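Local coordinates for protein probable 2-phosphosulfolactate phosphatase (Clostridium acetobutylicum, PDB 1VR0) that probably hydrolyses (2R)-O-phospho-3-sulfolactate to (2R)-3-sulfolactate and phosphate as a magnesium-dependent 2-phosphosulfolactate phosphatase, at residues 29-35 with 126-131; 115-120 with 155-161; 139-145 with 177-181. All blocks are in the same frame, centred on the assembly; numbering follows the deposited sequence.

Interaction 1: 29-35 with 126-131; sequences VKNKTAV and TARDIL
The first residues of strands 33-37 and 129-133 run side by side, parallel, their short axes 4.7 Å apart at 21°. The register pairs T33 with D129, A34 with I130 and V35 with L131. Before strand 33-37, V29 to K32 form a type II turn closed by K32 N to V29 O at 3.2 Å, with N31 at positive phi (63/8).

Three backbone hydrogen bonds make the ladder: D129 N to K32 O, 3.3 Å; A34 N to D129 O, 2.8 Å; and L131 N to A34 O, 2.7 Å. Ahead of the strands, N31 N bonds T126 O at 3.1 Å, and R128 N weakly K32 O at 2.9 Å. A water donates to T33 OG1 (2.7 Å) and D129 OD2 (2.6 Å).

Apolar contacts lie on both faces: A34 CB meets A127 CB at 3.7 Å on one, while T33 CG2 and V35 CG2 approach L131 CD1 at 3.8 and 4.2 Å on the other.

This is parallel pairing in an alpha/beta sheet: strand 33-37 lies between 129-133 and 152-156, themselves joined by a beta-alpha-beta crossover through helix 138-148, which covers the face of T33, V35 and D129; strand 240-242 continues antiparallel beyond 129-133.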
loop_
_atom_site.group_PDB
_atom_site.type_symbol
_atom_site.label_atom_id
_atom_site.label_comp_id
_atom_site.label_asym_id
_atom_site.label_seq_id
_atom_site.Cartn_x
_atom_site.Cartn_y
_atom_site.Cartn_z
ATOM N N VAL A 29 -11.531 -7.054 6.299
ATOM C CA VAL A 29 -12.787 -6.434 5.947
ATOM C C VAL A 29 -13.945 -6.909 6.840
ATOM O O VAL A 29 -14.759 -6.099 7.247
ATOM C CB VAL A 29 -13.055 -6.647 4.443
ATOM C CG1 VAL A 29 -14.485 -6.683 4.136
ATOM C CG2 VAL A 29 -12.456 -5.517 3.672
ATOM N N LYS A 30 -13.981 -8.195 7.188
ATOM C CA LYS A 30 -15.173 -8.742 7.823
ATOM C C LYS A 30 -15.544 -8.014 9.129
ATOM O O LYS A 30 -14.683 -7.595 9.880
ATOM C CB LYS A 30 -15.105 -10.263 7.986
ATOM C CG LYS A 30 -13.820 -10.750 8.578
ATOM C CD LYS A 30 -14.002 -12.110 9.248
ATOM C CE LYS A 30 -12.703 -12.581 9.935
ATOM N NZ LYS A 30 -13.162 -13.760 10.685
ATOM N N ASN A 31 -16.849 -7.809 9.300
ATOM C CA ASN A 31 -17.482 -7.161 10.460
ATOM C C ASN A 31 -17.111 -5.704 10.700
ATOM O O ASN A 31 -17.536 -5.134 11.699
ATOM C CB ASN A 31 -17.296 -7.988 11.726
ATOM C CG ASN A 31 -17.499 -9.490 11.486
ATOM O OD1 ASN A 31 -18.440 -9.899 10.812
ATOM N ND2 ASN A 31 -16.591 -10.312 12.029
ATOM N N LYS A 32 -16.380 -5.089 9.777
ATOM C CA LYS A 32 -16.001 -3.689 9.923
ATOM C C LYS A 32 -16.937 -2.734 9.179
ATOM O O LYS A 32 -17.825 -3.152 8.470
ATOM C CB LYS A 32 -14.555 -3.490 9.446
ATOM C CG LYS A 32 -13.580 -4.222 10.323
ATOM C CD LYS A 32 -12.172 -4.004 9.905
ATOM C CE LYS A 32 -11.209 -4.552 10.953
ATOM N NZ LYS A 32 -9.906 -3.829 10.766
ATOM N N THR A 33 -16.734 -1.444 9.360
ATOM C CA THR A 33 -17.316 -0.456 8.467
ATOM C C THR A 33 -16.335 -0.344 7.301
ATOM O O THR A 33 -15.211 0.129 7.480
ATOM C CB THR A 33 -17.477 0.920 9.164
ATOM O OG1 THR A 33 -18.409 0.819 10.237
ATOM C CG2 THR A 33 -17.965 1.966 8.228
ATOM N N ALA A 34 -16.731 -0.813 6.121
ATOM C CA ALA A 34 -15.888 -0.680 4.917
ATOM C C ALA A 34 -16.323 0.519 4.085
ATOM O O ALA A 34 -17.497 0.703 3.829
ATOM C CB ALA A 34 -15.942 -1.922 4.072
ATOM N N VAL A 35 -15.369 1.337 3.672
ATOM C CA VAL A 35 -15.662 2.476 2.848
ATOM C C VAL A 35 -14.977 2.256 1.502
ATOM O O VAL A 35 -13.764 2.194 1.432
ATOM C CB VAL A 35 -15.128 3.743 3.493
ATOM C CG1 VAL A 35 -15.357 4.948 2.588
ATOM C CG2 VAL A 35 -15.767 3.953 4.881
ATOM N N THR A 126 -18.094 -9.046 3.088
ATOM C CA THR A 126 -18.155 -9.576 4.448
ATOM C C THR A 126 -18.178 -8.497 5.524
ATOM O O THR A 126 -18.216 -8.834 6.713
ATOM C CB THR A 126 -16.976 -10.534 4.715
ATOM O OG1 THR A 126 -15.735 -9.891 4.332
ATOM C CG2 THR A 126 -17.179 -11.828 3.917
ATOM N N ALA A 127 -18.106 -7.218 5.128
ATOM C CA ALA A 127 -18.086 -6.129 6.099
ATOM C C ALA A 127 -19.446 -6.019 6.746
ATOM O O ALA A 127 -20.444 -6.429 6.152
ATOM C CB ALA A 127 -17.729 -4.826 5.416
ATOM N N ARG A 128 -19.505 -5.458 7.954
ATOM C CA ARG A 128 -20.793 -5.193 8.578
ATOM C C ARG A 128 -21.596 -4.140 7.794
ATOM O O ARG A 128 -22.808 -4.283 7.612
ATOM C CB ARG A 128 -20.629 -4.741 10.021
ATOM C CG ARG A 128 -21.969 -4.590 10.760
ATOM C CD ARG A 128 -21.780 -3.971 12.102
ATOM N NE ARG A 128 -21.116 -4.879 13.024
ATOM C CZ ARG A 128 -20.634 -4.523 14.210
ATOM N NH1 ARG A 128 -20.716 -3.263 14.630
ATOM N NH2 ARG A 128 -20.043 -5.439 14.969
ATOM N N ASP A 129 -20.920 -3.066 7.383
ATOM C CA ASP A 129 -21.542 -2.015 6.587
ATOM C C ASP A 129 -20.606 -1.661 5.483
ATOM O O ASP A 129 -19.455 -1.379 5.769
ATOM C CB ASP A 129 -21.771 -0.762 7.426
ATOM C CG ASP A 129 -22.830 -0.963 8.493
ATOM O OD1 ASP A 129 -24.009 -1.051 8.119
ATOM O OD2 ASP A 129 -22.483 -1.031 9.709
ATOM N N ILE A 130 -21.088 -1.676 4.236
ATOM C CA ILE A 130 -20.316 -1.161 3.104
ATOM C C ILE A 130 -20.818 0.229 2.688
ATOM O O ILE A 130 -21.912 0.366 2.159
ATOM C CB ILE A 130 -20.378 -2.059 1.859
ATOM C CG1 ILE A 130 -19.826 -3.456 2.144
ATOM C CG2 ILE A 130 -19.600 -1.387 0.698
ATOM C CD1 ILE A 130 -20.851 -4.429 2.539
ATOM N N LEU A 131 -19.995 1.242 2.897
ATOM C CA LEU A 131 -20.310 2.613 2.504
ATOM C C LEU A 131 -19.659 2.990 1.202
ATOM O O LEU A 131 -18.596 2.502 0.867
ATOM C CB LEU A 131 -19.818 3.593 3.568
ATOM C CG LEU A 131 -20.317 3.343 4.992
ATOM C CD1 LEU A 131 -19.757 4.413 5.930
ATOM C CD2 LEU A 131 -21.858 3.320 5.067
HETATM O O HOH W 1 -20.165 -1.078 10.900
#

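Interaction 2: 115-120 with 155-161; sequences TNGTRA and VNAGTYG. With MG (magnesium ion), chain D; 3SL ((2R)-3-sulfolactic acid), chain E.
This contact forms part of the active site, where the N-terminal end of helix 117-123 meets the loop leaving strand 152-156 beside the bound magnesium and (2R)-3-sulfolactate, the reaction product. T115, N116 and Y160 line the ligand pocket, and G158 belongs to the metal site. N116 occupies the N-cap position but its side chain makes no capping bond; its O accepts from A120 N at 3.2 Å. With chi1 m the side chain reaches across instead, and OD1 accepts from Y160 N at 2.9 Å. Its ND2 approaches O2 of the sulfolactate at 3.4 Å.

The loop turns through G158 (phi/psi 69/-162), Y160 (51/44) and G161 (68/27), all at positive phi. G158 O binds magnesium at 2.5 Å; two waters, each 2.5 Å from the ion, together with D38 and D167 complete its observed ligands. The Y160 ring (chi1 m) presents a face to T115, whose CG2 makes a CH-pi contact 4.1 Å from the ring centroid. T115 OG1 is hydrogen-bonded to E82.

Another water ties loop to helix, donating to N116 OD1 (3.0 Å) and A157 O (2.6 Å), accepting from G161 N (2.9 Å) and weakly from R119 NH1 (3.1 Å); R119 also salt-bridges D22. Beyond N116 along the helix the contact is apolar: A120 CB lies 3.8 Å from A157 CB and 4.4 Å from V155 CG1.

Strand 152-156 runs between strands 13-18 and 33-37 of the mixed sheet, and helix 165-181 packs against N156 and A157.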
loop_
_atom_site.group_PDB
_atom_site.type_symbol
_atom_site.label_atom_id
_atom_site.label_comp_id
_atom_site.label_asym_id
_atom_site.label_seq_id
_atom_site.Cartn_x
_atom_site.Cartn_y
_atom_site.Cartn_z
ATOM N N THR A 115 -14.386 -0.869 -14.362
ATOM C CA THR A 115 -13.053 -1.451 -14.385
ATOM C C THR A 115 -12.539 -1.766 -12.950
ATOM O O THR A 115 -12.062 -2.864 -12.717
ATOM C CB THR A 115 -12.066 -0.516 -15.189
ATOM O OG1 THR A 115 -12.379 -0.521 -16.603
ATOM C CG2 THR A 115 -10.612 -0.960 -15.000
ATOM N N ASN A 116 -12.733 -0.833 -12.006
ATOM C CA ASN A 116 -12.191 -0.919 -10.637
ATOM C C ASN A 116 -13.232 -0.890 -9.486
ATOM O O ASN A 116 -13.333 -1.852 -8.677
ATOM C CB ASN A 116 -11.218 0.234 -10.464
ATOM C CG ASN A 116 -10.145 0.214 -11.527
ATOM O OD1 ASN A 116 -9.550 -0.842 -11.786
ATOM N ND2 ASN A 116 -9.923 1.355 -12.186
ATOM N N GLY A 117 -14.007 0.198 -9.416
ATOM C CA GLY A 117 -14.992 0.402 -8.353
ATOM C C GLY A 117 -15.920 -0.767 -8.042
ATOM O O GLY A 117 -16.066 -1.148 -6.876
ATOM N N THR A 118 -16.524 -1.362 -9.076
ATOM C CA THR A 118 -17.508 -2.432 -8.885
ATOM C C THR A 118 -16.896 -3.716 -8.312
ATOM O O THR A 118 -17.548 -4.410 -7.521
ATOM C CB THR A 118 -18.347 -2.697 -10.212
ATOM O OG1 THR A 118 -17.529 -3.173 -11.314
ATOM C CG2 THR A 118 -19.106 -1.424 -10.602
ATOM N N ARG A 119 -15.640 -3.996 -8.684
ATOM C CA ARG A 119 -14.846 -5.110 -8.110
ATOM C C ARG A 119 -14.578 -4.913 -6.585
ATOM O O ARG A 119 -14.703 -5.840 -5.775
ATOM C CB ARG A 119 -13.509 -5.225 -8.868
ATOM C CG ARG A 119 -13.667 -5.426 -10.423
ATOM C CD ARG A 119 -12.292 -5.515 -11.207
ATOM N NE ARG A 119 -11.238 -6.174 -10.410
ATOM C CZ ARG A 119 -10.049 -5.658 -10.078
ATOM N NH1 ARG A 119 -9.615 -4.455 -10.493
ATOM N NH2 ARG A 119 -9.249 -6.384 -9.325
ATOM N N ALA A 120 -14.177 -3.695 -6.223
ATOM C CA ALA A 120 -13.917 -3.353 -4.830
ATOM C C ALA A 120 -15.196 -3.499 -3.953
ATOM O O ALA A 120 -15.133 -3.922 -2.778
ATOM C CB ALA A 120 -13.382 -1.932 -4.736
ATOM N N VAL A 155 -11.354 0.987 1.671
ATOM C CA VAL A 155 -10.989 0.071 0.592
ATOM C C VAL A 155 -10.823 0.885 -0.682
ATOM O O VAL A 155 -11.805 1.275 -1.283
ATOM C CB VAL A 155 -12.059 -1.017 0.398
ATOM C CG1 VAL A 155 -11.638 -2.031 -0.664
ATOM C CG2 VAL A 155 -12.356 -1.711 1.703
ATOM N N ASN A 156 -9.582 1.189 -1.047
ATOM C CA ASN A 156 -9.292 1.832 -2.327
ATOM C C ASN A 156 -9.514 0.837 -3.457
ATOM O O ASN A 156 -9.058 -0.289 -3.373
ATOM C CB ASN A 156 -7.827 2.297 -2.361
ATOM C CG ASN A 156 -7.543 3.394 -1.357
ATOM O OD1 ASN A 156 -8.197 3.481 -0.331
ATOM N ND2 ASN A 156 -6.605 4.255 -1.668
ATOM N N ALA A 157 -10.227 1.224 -4.502
ATOM C CA ALA A 157 -10.363 0.341 -5.666
ATOM C C ALA A 157 -9.025 0.285 -6.404
ATOM O O ALA A 157 -8.642 -0.752 -6.933
ATOM C CB ALA A 157 -11.450 0.810 -6.578
ATOM N N GLY A 158 -8.292 1.402 -6.387
ATOM C CA GLY A 158 -7.047 1.521 -7.143
ATOM C C GLY A 158 -7.388 1.546 -8.621
ATOM O O GLY A 158 -8.541 1.820 -8.980
ATOM N N THR A 159 -6.409 1.287 -9.471
ATOM C CA THR A 159 -6.683 1.115 -10.878
ATOM C C THR A 159 -5.921 -0.118 -11.347
ATOM O O THR A 159 -4.729 -0.246 -11.100
ATOM C CB THR A 159 -6.370 2.420 -11.692
ATOM O OG1 THR A 159 -6.246 2.133 -13.083
ATOM C CG2 THR A 159 -5.090 3.062 -11.269
ATOM N N TYR A 160 -6.636 -1.020 -12.000
ATOM C CA TYR A 160 -6.059 -2.254 -12.488
ATOM C C TYR A 160 -5.288 -2.997 -11.400
ATOM O O TYR A 160 -4.199 -3.480 -11.628
ATOM C CB TYR A 160 -5.149 -1.988 -13.703
ATOM C CG TYR A 160 -5.915 -1.433 -14.870
ATOM C CD1 TYR A 160 -6.772 -2.263 -15.611
ATOM C CD2 TYR A 160 -5.815 -0.085 -15.233
ATOM C CE1 TYR A 160 -7.494 -1.777 -16.704
ATOM C CE2 TYR A 160 -6.546 0.435 -16.323
ATOM C CZ TYR A 160 -7.391 -0.419 -17.060
ATOM O OH TYR A 160 -8.147 0.056 -18.148
ATOM N N GLY A 161 -5.862 -3.077 -10.216
ATOM C CA GLY A 161 -5.205 -3.767 -9.114
ATOM C C GLY A 161 -3.949 -3.132 -8.550
ATOM O O GLY A 161 -3.105 -3.831 -8.005
HETATM MG MG MG D . -9.766 4.020 -8.820
HETATM O O11 3SL E . -9.475 2.955 -16.749
HETATM C C1 3SL E . -10.221 3.954 -16.766
HETATM O O12 3SL E . -9.979 5.029 -17.370
HETATM C C2 3SL E . -11.488 3.831 -16.006
HETATM O O2 3SL E . -11.183 3.142 -14.796
HETATM C C3 3SL E . -12.030 5.229 -15.788
HETATM S S 3SL E . -13.313 5.237 -14.733
HETATM O O3S 3SL E . -14.577 5.314 -15.487
HETATM O O1S 3SL E . -13.237 4.193 -13.654
HETATM O O2S 3SL E . -13.308 6.540 -14.058
HETATM O O HOH W 2 -8.391 -1.932 -9.263
HETATM O O HOH W 3 -10.416 6.474 -8.730
HETATM O O HOH W 4 -8.129 5.062 -10.360
#

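Interaction 3: 139-145 with 177-181; sequences EAVAEKI and CVMDR
Helices 138-148 and 165-181, which follow strands 129-133 and 152-156, pack side by side on the sheet face carrying V35 and N156. Their short-segment axes cross 8.7 Å apart at -52°. A small residue sits at the crossing: A142 lies opposite V178, their CA atoms 4.8 Å apart. The methyl of A142 is the bump, pushed into a hollow between C177 and V178, with A142 CB 3.5 Å from C177 CB, 3.6 Å from V178 N and 3.7 Å from V178 CG2. One turn on, I145 CD1 rests 3.9 Å from V178 CG2, so V178 (chi1 t) packs against both A142 and I145. A turn before A142, E139 bends its carboxylate over C177, leaving OE2 3.5 Å from SG.

R181 completes the contact. Its side chain, chi1 m and chi2 t, extends across to helix 138-148, with NE 3.9 Å from A142 CB and weakly bonded to C177 O at 3.3 Å; the guanidinium has E139 O and E143 N over one face. NH2 forms a very short salt-bridging hydrogen bond to E139 OE1 (2.4 Å), and NH1 a salt bridge with E143 OE1 at 3.0 Å.

The chemistry is therefore divided: a buried apolar centre of A142, I145, C177 and V178, bordered by a network in which one arginine joins two glutamates a helical turn apart and bridges the helices through charge.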
loop_
_atom_site.group_PDB
_atom_site.type_symbol
_atom_site.label_atom_id
_atom_site.label_comp_id
_atom_site.label_asym_id
_atom_site.label_seq_id
_atom_site.Cartn_x
_atom_site.Cartn_y
_atom_site.Cartn_z
ATOM N N GLU A 139 -17.281 14.395 3.803
ATOM C CA GLU A 139 -17.728 14.812 5.124
ATOM C C GLU A 139 -18.883 13.938 5.628
ATOM O O GLU A 139 -18.891 13.493 6.787
ATOM C CB GLU A 139 -18.163 16.287 5.121
ATOM C CG GLU A 139 -17.050 17.311 4.890
ATOM C CD GLU A 139 -16.215 17.639 6.144
ATOM O OE1 GLU A 139 -16.519 17.156 7.246
ATOM O OE2 GLU A 139 -15.241 18.408 6.043
ATOM N N ALA A 140 -19.864 13.701 4.772
ATOM C CA ALA A 140 -21.024 12.934 5.182
ATOM C C ALA A 140 -20.626 11.494 5.514
ATOM O O ALA A 140 -21.182 10.889 6.419
ATOM C CB ALA A 140 -22.095 12.975 4.108
ATOM N N VAL A 141 -19.644 10.952 4.787
ATOM C CA VAL A 141 -19.139 9.600 5.069
ATOM C C VAL A 141 -18.494 9.546 6.457
ATOM O O VAL A 141 -18.639 8.572 7.187
ATOM C CB VAL A 141 -18.095 9.160 4.034
ATOM C CG1 VAL A 141 -17.464 7.863 4.447
ATOM C CG2 VAL A 141 -18.723 9.043 2.636
ATOM N N ALA A 142 -17.749 10.592 6.791
ATOM C CA ALA A 142 -17.072 10.640 8.057
ATOM C C ALA A 142 -18.119 10.671 9.159
ATOM O O ALA A 142 -17.997 9.998 10.168
ATOM C CB ALA A 142 -16.183 11.833 8.114
ATOM N N GLU A 143 -19.185 11.416 8.932
ATOM C CA GLU A 143 -20.254 11.479 9.901
ATOM C C GLU A 143 -20.924 10.125 10.096
ATOM O O GLU A 143 -21.192 9.748 11.221
ATOM C CB GLU A 143 -21.255 12.516 9.474
ATOM C CG GLU A 143 -22.404 12.575 10.422
ATOM C CD GLU A 143 -23.139 13.867 10.347
ATOM O OE1 GLU A 143 -22.461 14.924 10.345
ATOM O OE2 GLU A 143 -24.386 13.825 10.285
ATOM N N LYS A 144 -21.146 9.380 9.014
ATOM C CA LYS A 144 -21.727 8.035 9.100
ATOM C C LYS A 144 -20.800 7.019 9.789
ATOM O O LYS A 144 -21.229 6.181 10.586
ATOM C CB LYS A 144 -22.130 7.548 7.713
ATOM C CG LYS A 144 -22.863 6.212 7.674
ATOM C CD LYS A 144 -24.195 6.240 8.319
ATOM C CE LYS A 144 -24.810 4.838 8.319
ATOM N NZ LYS A 144 -26.110 4.790 9.100
ATOM N N ILE A 145 -19.522 7.137 9.513
ATOM C CA ILE A 145 -18.499 6.339 10.180
ATOM C C ILE A 145 -18.558 6.464 11.685
ATOM O O ILE A 145 -18.520 5.469 12.399
ATOM C CB ILE A 145 -17.108 6.726 9.664
ATOM C CG1 ILE A 145 -16.899 6.131 8.287
ATOM C CG2 ILE A 145 -16.025 6.239 10.597
ATOM C CD1 ILE A 145 -15.668 6.719 7.528
ATOM N N CYS A 177 -11.516 14.007 7.954
ATOM C CA CYS A 177 -12.857 14.434 8.349
ATOM C C CYS A 177 -13.363 13.663 9.557
ATOM O O CYS A 177 -14.128 14.200 10.380
ATOM C CB CYS A 177 -13.834 14.224 7.190
ATOM S SG CYS A 177 -13.632 15.327 5.741
ATOM N N VAL A 178 -12.966 12.397 9.651
ATOM C CA VAL A 178 -13.268 11.605 10.824
ATOM C C VAL A 178 -12.536 12.196 12.027
ATOM O O VAL A 178 -13.112 12.315 13.098
ATOM C CB VAL A 178 -12.899 10.123 10.645
ATOM C CG1 VAL A 178 -12.979 9.369 11.994
ATOM C CG2 VAL A 178 -13.812 9.466 9.630
HETATM N N MSE A 179 -11.281 12.582 11.821
HETATM C CA MSE A 179 -10.477 13.169 12.879
HETATM C C MSE A 179 -11.021 14.510 13.347
HETATM O O MSE A 179 -10.928 14.830 14.518
HETATM C CB MSE A 179 -9.064 13.371 12.423
HETATM C CG MSE A 179 -8.369 12.078 12.052
HETATM SE SE MSE A 179 -6.447 12.382 11.519
HETATM C CE MSE A 179 -6.033 12.862 13.660
ATOM N N ASP A 180 -11.560 15.294 12.423
ATOM C CA ASP A 180 -12.229 16.531 12.789
ATOM C C ASP A 180 -13.384 16.244 13.757
ATOM O O ASP A 180 -13.667 17.041 14.620
ATOM C CB ASP A 180 -12.771 17.269 11.555
ATOM C CG ASP A 180 -11.675 17.908 10.681
ATOM O OD1 ASP A 180 -10.460 17.989 11.068
ATOM O OD2 ASP A 180 -12.065 18.341 9.568
ATOM N N ARG A 181 -14.033 15.094 13.602
ATOM C CA ARG A 181 -15.142 14.707 14.462
ATOM C C ARG A 181 -14.757 13.885 15.664
ATOM O O ARG A 181 -15.552 13.760 16.561
ATOM C CB ARG A 181 -16.202 13.944 13.680
ATOM C CG ARG A 181 -16.886 14.815 12.702
ATOM C CD ARG A 181 -17.403 14.049 11.557
ATOM N NE ARG A 181 -17.340 14.870 10.357
ATOM C CZ ARG A 181 -18.359 15.564 9.874
ATOM N NH1 ARG A 181 -19.560 15.549 10.461
ATOM N NH2 ARG A 181 -18.180 16.275 8.779
#

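How the interactions relate
From the N terminus, segment 29-35 leads into the second strand of the mixed sheet, and interaction 1 closes a loop when 126-131 pairs beside it. Within that span lies 115-120, whose partner 155-161 comes 35 residues later, so interactions 1 and 2 cross; they touch where V35 O faces V155 N at 2.7 Å, a probable hydrogen bond between neighbouring strands. Interaction 3, closing a loop between ends 32 residues apart, follows interaction 1 in series but crosses interaction 2. Interactions 1 and 3 pack together through V35 and L131 against V141, K144 and I145. Interactions 2 and 3 do not touch, their nearest atoms about 9 Å apart: the sheet joins the active site to the helix pair.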